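Local coordinates for COG3291: FOG: PKD repeat (Clostridium thermocellum, PDB 1WMX), which serves as the family 30 carbohydrate-binding module of CelJ, a large multidomain protein that probably degrades cellulose, at residues E29-T32 and L37-D40; L53-T58 and G62-L67. All coordinates share one frame; numbering follows the deposited sequence.

Contact 1: E29-T32 and L37-D40; sequences ELET and LPVD
Glu31 meets Pro38 in two ways, through its carbonyl oxygen and through its carboxylate. The van der Waals part rests on the proline ring: Pro38 CD lies 3.6 Å from Glu31 O, and Thr32 CA approaches the same carbon at 4.3 Å. Next to it on the ring, Pro38 CG sits almost equally far from the three carboxylate atoms of Glu31, 3.9 Å from OE1 and 4.1 Å from OE2. With CG anti to the backbone N (chi1 -167°) and the rest of the chain extended, Glu31 runs obliquely past the proline. Leu37 adds a looser touch, its CD1 4.5 Å from Glu31 O. The polar end is engaged by the neighbouring strand: Glu31 OE2 forms a salt bridge with Arg52, which probably stabilises the carboxylate as an anion. Backbone bonds pair Glu29 with Gln56 and Glu31 with Asn54, then Pro38 with Arg52 and Asp40 with Thr50; loop 33-36 interrupts this antiparallel pairing in the beta-sandwich, and the Glu31-Pro38 contact lies at its base. Leu30 and Leu37 both touch Ser23 of strand 21-25, and on strand 64-69 Leu30 meets Trp64 and Leu37 meets Ser66.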
loop_
_atom_site.group_PDB
_atom_site.type_symbol
_atom_site.label_atom_id
_atom_site.label_comp_id
_atom_site.label_asym_id
_atom_site.label_seq_id
_atom_site.Cartn_x
_atom_site.Cartn_y
_atom_site.Cartn_z
ATOM N N GLU B 29 15.884 2.763 -9.924
ATOM C CA GLU B 29 15.386 3.209 -11.221
ATOM C C GLU B 29 14.938 4.653 -11.130
ATOM O O GLU B 29 15.178 5.449 -12.042
ATOM C CG GLU B 29 14.478 0.946 -12.024
ATOM C CD GLU B 29 14.560 0.027 -10.821
ATOM O OE1 GLU B 29 14.642 -1.204 -11.039
ATOM O OE2 GLU B 29 14.549 0.513 -9.666
ATOM N N LEU B 30 14.260 4.971 -10.032
ATOM C CA LEU B 30 13.753 6.317 -9.801
ATOM C C LEU B 30 14.870 7.258 -9.364
ATOM O O LEU B 30 15.631 6.955 -8.435
ATOM C CB LEU B 30 12.641 6.297 -8.738
ATOM C CG LEU B 30 12.030 7.657 -8.366
ATOM C CD1 LEU B 30 11.521 8.356 -9.623
ATOM C CD2 LEU B 30 10.896 7.460 -7.367
ATOM N N GLU B 31 14.972 8.399 -10.042
ATOM C CA GLU B 31 15.996 9.376 -9.701
ATOM C C GLU B 31 15.602 10.084 -8.393
ATOM O O GLU B 31 14.492 10.608 -8.282
ATOM C CB GLU B 31 16.136 10.410 -10.824
ATOM C CG GLU B 31 17.381 11.254 -10.698
ATOM C CD GLU B 31 17.258 12.626 -11.325
ATOM O OE1 GLU B 31 16.256 12.903 -12.026
ATOM O OE2 GLU B 31 18.177 13.438 -11.116
ATOM N N THR B 32 16.499 10.096 -7.409
ATOM C CA THR B 32 16.219 10.757 -6.127
ATOM C C THR B 32 17.479 11.406 -5.551
ATOM O O THR B 32 18.596 11.151 -6.005
ATOM C CB THR B 32 15.728 9.767 -5.031
ATOM O OG1 THR B 32 16.846 9.011 -4.556
ATOM C CG2 THR B 32 14.666 8.819 -5.560
ATOM N N LEU B 37 12.257 13.530 -4.173
ATOM C CA LEU B 37 12.320 14.018 -5.536
ATOM C C LEU B 37 13.229 15.231 -5.716
ATOM O O LEU B 37 13.240 16.150 -4.900
ATOM C CB LEU B 37 10.905 14.339 -6.031
ATOM C CG LEU B 37 10.194 13.292 -6.906
ATOM C CD1 LEU B 37 10.567 11.876 -6.507
ATOM C CD2 LEU B 37 8.696 13.513 -6.800
ATOM N N PRO B 38 14.019 15.239 -6.795
ATOM C CA PRO B 38 14.906 16.378 -7.026
ATOM C C PRO B 38 14.114 17.577 -7.562
ATOM O O PRO B 38 13.093 17.408 -8.224
ATOM C CB PRO B 38 15.899 15.834 -8.045
ATOM C CG PRO B 38 15.044 14.896 -8.870
ATOM C CD PRO B 38 14.193 14.195 -7.828
ATOM N N VAL B 39 14.575 18.784 -7.251
ATOM C CA VAL B 39 13.923 20.002 -7.718
ATOM C C VAL B 39 14.703 20.525 -8.921
ATOM O O VAL B 39 15.894 20.834 -8.825
ATOM C CB VAL B 39 13.868 21.088 -6.608
ATOM C CG1 VAL B 39 13.223 22.369 -7.146
ATOM C CG2 VAL B 39 13.066 20.567 -5.426
ATOM N N ASP B 40 14.018 20.602 -10.056
ATOM C CA ASP B 40 14.619 21.058 -11.294
ATOM C C ASP B 40 14.597 22.580 -11.367
ATOM O O ASP B 40 13.537 23.204 -11.330
ATOM C CB ASP B 40 13.866 20.440 -12.472
ATOM C CG ASP B 40 14.730 20.289 -13.698
ATOM O OD1 ASP B 40 14.431 19.397 -14.529
ATOM O OD2 ASP B 40 15.706 21.059 -13.834
#

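Contact 2: L53-T58 and G62-L67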
loop_
_atom_site.group_PDB
_atom_site.type_symbol
_atom_site.label_atom_id
_atom_site.label_comp_id
_atom_site.label_asym_id
_atom_site.label_seq_id
_atom_site.Cartn_x
_atom_site.Cartn_y
_atom_site.Cartn_z
ATOM N N LEU B 53 10.025 13.968 -11.669
ATOM C CA LEU B 53 9.758 12.552 -11.419
ATOM C C LEU B 53 10.472 11.848 -12.574
ATOM O O LEU B 53 9.946 11.754 -13.691
ATOM C CB LEU B 53 8.261 12.267 -11.455
ATOM C CG LEU B 53 7.839 10.804 -11.282
ATOM C CD1 LEU B 53 8.287 10.299 -9.921
ATOM C CD2 LEU B 53 6.319 10.678 -11.423
ATOM N N ASN B 54 11.667 11.343 -12.299
ATOM C CA ASN B 54 12.496 10.737 -13.330
ATOM C C ASN B 54 12.862 9.259 -13.165
ATOM O O ASN B 54 13.732 8.902 -12.363
ATOM C CB ASN B 54 13.769 11.575 -13.455
ATOM C CG ASN B 54 14.682 11.106 -14.568
ATOM O OD1 ASN B 54 15.884 11.363 -14.532
ATOM N ND2 ASN B 54 14.116 10.436 -15.569
ATOM N N VAL B 55 12.189 8.410 -13.935
ATOM C CA VAL B 55 12.456 6.980 -13.924
ATOM C C VAL B 55 13.426 6.821 -15.089
ATOM O O VAL B 55 13.016 6.802 -16.245
ATOM C CB VAL B 55 11.166 6.165 -14.177
ATOM C CG1 VAL B 55 11.474 4.680 -14.164
ATOM C CG2 VAL B 55 10.136 6.492 -13.100
ATOM N N GLN B 56 14.713 6.721 -14.774
ATOM C CA GLN B 56 15.772 6.639 -15.780
ATOM C C GLN B 56 16.036 5.339 -16.533
ATOM O O GLN B 56 16.458 5.375 -17.685
ATOM C CB GLN B 56 17.070 7.163 -15.161
ATOM C CG GLN B 56 17.071 7.114 -13.657
ATOM C CD GLN B 56 18.063 8.078 -13.043
ATOM O OE1 GLN B 56 18.351 8.003 -11.855
ATOM N NE2 GLN B 56 18.583 8.996 -13.850
ATOM N N THR B 57 15.812 4.191 -15.915
ATOM C CA THR B 57 16.040 2.943 -16.632
ATOM C C THR B 57 14.775 2.112 -16.599
ATOM O O THR B 57 13.884 2.387 -15.790
ATOM C CB THR B 57 17.197 2.144 -16.013
ATOM O OG1 THR B 57 16.930 1.907 -14.626
ATOM C CG2 THR B 57 18.493 2.906 -16.144
ATOM N N THR B 58 14.666 1.115 -17.473
ATOM C CA THR B 58 13.454 0.304 -17.434
ATOM C C THR B 58 13.349 -0.319 -16.036
ATOM O O THR B 58 14.301 -0.893 -15.511
ATOM C CB THR B 58 13.409 -0.777 -18.553
ATOM O OG1 THR B 58 12.838 -1.979 -18.028
ATOM C CG2 THR B 58 14.777 -1.040 -19.119
ATOM N N GLY B 62 10.644 -4.265 -10.195
ATOM C CA GLY B 62 9.203 -4.449 -10.049
ATOM C C GLY B 62 8.552 -3.136 -9.626
ATOM O O GLY B 62 7.321 -3.033 -9.550
ATOM N N TRP B 63 9.246 -2.131 -9.080
ATOM C CA TRP B 63 8.548 -1.043 -8.398
ATOM C C TRP B 63 9.350 0.229 -8.120
ATOM O O TRP B 63 10.583 0.243 -8.160
ATOM C CB TRP B 63 8.005 -1.542 -7.053
ATOM C CG TRP B 63 9.104 -1.782 -6.068
ATOM C CD1 TRP B 63 9.948 -2.858 -6.019
ATOM C CD2 TRP B 63 9.552 -0.879 -5.051
ATOM N NE1 TRP B 63 10.893 -2.680 -5.037
ATOM C CE2 TRP B 63 10.675 -1.472 -4.427
ATOM C CE3 TRP B 63 9.116 0.376 -4.608
ATOM C CZ2 TRP B 63 11.371 -0.852 -3.380
ATOM C CZ3 TRP B 63 9.809 0.992 -3.566
ATOM C CH2 TRP B 63 10.923 0.376 -2.965
ATOM N N TRP B 64 8.607 1.297 -7.840
ATOM C CA TRP B 64 9.157 2.594 -7.469
ATOM C C TRP B 64 7.990 3.389 -6.922
ATOM O O TRP B 64 6.860 3.266 -7.400
ATOM C CB TRP B 64 9.808 3.328 -8.648
ATOM C CG TRP B 64 8.910 3.676 -9.790
ATOM C CD1 TRP B 64 8.831 3.031 -10.990
ATOM C CD2 TRP B 64 7.985 4.768 -9.860
ATOM N NE1 TRP B 64 7.922 3.655 -11.805
ATOM C CE2 TRP B 64 7.384 4.725 -11.139
ATOM C CE3 TRP B 64 7.606 5.781 -8.968
ATOM C CZ2 TRP B 64 6.422 5.654 -11.553
ATOM C CZ3 TRP B 64 6.650 6.707 -9.379
ATOM C CH2 TRP B 64 6.068 6.634 -10.663
ATOM N N ILE B 65 8.260 4.196 -5.907
ATOM C CA ILE B 65 7.217 4.985 -5.283
ATOM C C ILE B 65 7.747 6.342 -4.852
ATOM O O ILE B 65 8.932 6.496 -4.587
ATOM C CB ILE B 65 6.680 4.253 -4.048
ATOM C CG1 ILE B 65 5.454 4.972 -3.501
ATOM C CG2 ILE B 65 7.771 4.171 -2.983
ATOM C CD1 ILE B 65 4.799 4.238 -2.348
ATOM N N SER B 66 6.865 7.333 -4.809
ATOM C CA SER B 66 7.246 8.659 -4.352
ATOM C C SER B 66 6.198 9.144 -3.363
ATOM O O SER B 66 5.024 9.259 -3.717
ATOM C CB SER B 66 7.336 9.645 -5.513
ATOM O OG SER B 66 7.692 10.933 -5.030
ATOM N N LEU B 67 6.611 9.412 -2.128
ATOM C CA LEU B 67 5.690 9.904 -1.108
ATOM C C LEU B 67 6.013 11.361 -0.787
ATOM O O LEU B 67 7.134 11.692 -0.414
ATOM C CB LEU B 67 5.785 9.055 0.171
ATOM C CG LEU B 67 5.436 7.561 0.046
ATOM C CD1 LEU B 67 5.891 6.816 1.284
ATOM C CD2 LEU B 67 3.946 7.388 -0.159
#
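Trp64 sends its indole across to Val55 and Leu53. At CB the side chain leaves its strand toward segment 53-58, and CG takes the crowded position between backbone N and carbonyl carbon (chi1 62°), which carries the ring toward Val55. Further out, NE1 and CE2 of Trp64 each lie 3.8 Å from Val55 CG2. This methyl lies over one face of the indole, 4.0 Å from the centroid of the five-membered ring and 20° off its normal, a CH-pi contact. The two strands belong to the opposing sheets of a beta-sandwich, consistent with the jelly-roll fold of carbohydrate-binding modules in this clan, and the buried indole lies between the layers. CA atoms of Val55 and Trp64 are 8.5 Å apart, so side chains alone bridge the layers here. On the six-membered ring Trp64 CZ2 lies 4.1 Å from Val55 CG2. At the far end of the indole both Leu53 methyls come from the same side as Val55, CD1 obliquely at 4.0 Å from Trp64 CZ3 and CD2 4.1 Å from Trp64 CH2, the leucine chain crossing the tryptophan at about a right angle. Phe160 of strand 155-161 and Ser25 of strand 21-25 also touch Trp64, while Phe168 of strand 168-178 packs against both Leu53 and Val55.

In the fold
From the N terminus, strand 21-25 of the five-stranded sheet runs into the loop 29-32; contact 1 closes the short excursion 33-36 and delivers the chain to strand 39-40 of the other sheet. After strand 48-55 the chain turns through residues 59-61, and contact 2 closes this loop as strand 64-69 returns to the first sheet beside strand 21-25. The contacts follow in series, neither nested nor crossed, with centres about 9 Å apart. They touch directly: Glu31 N to Asn54 O at 2.7 Å is a probable hydrogen bond, and Leu37 CD2 packs 3.3 Å from Ser66 OG. Contact 1 brings together two successive pieces that both pair with strand 48-55; contact 2 ties the two layers together.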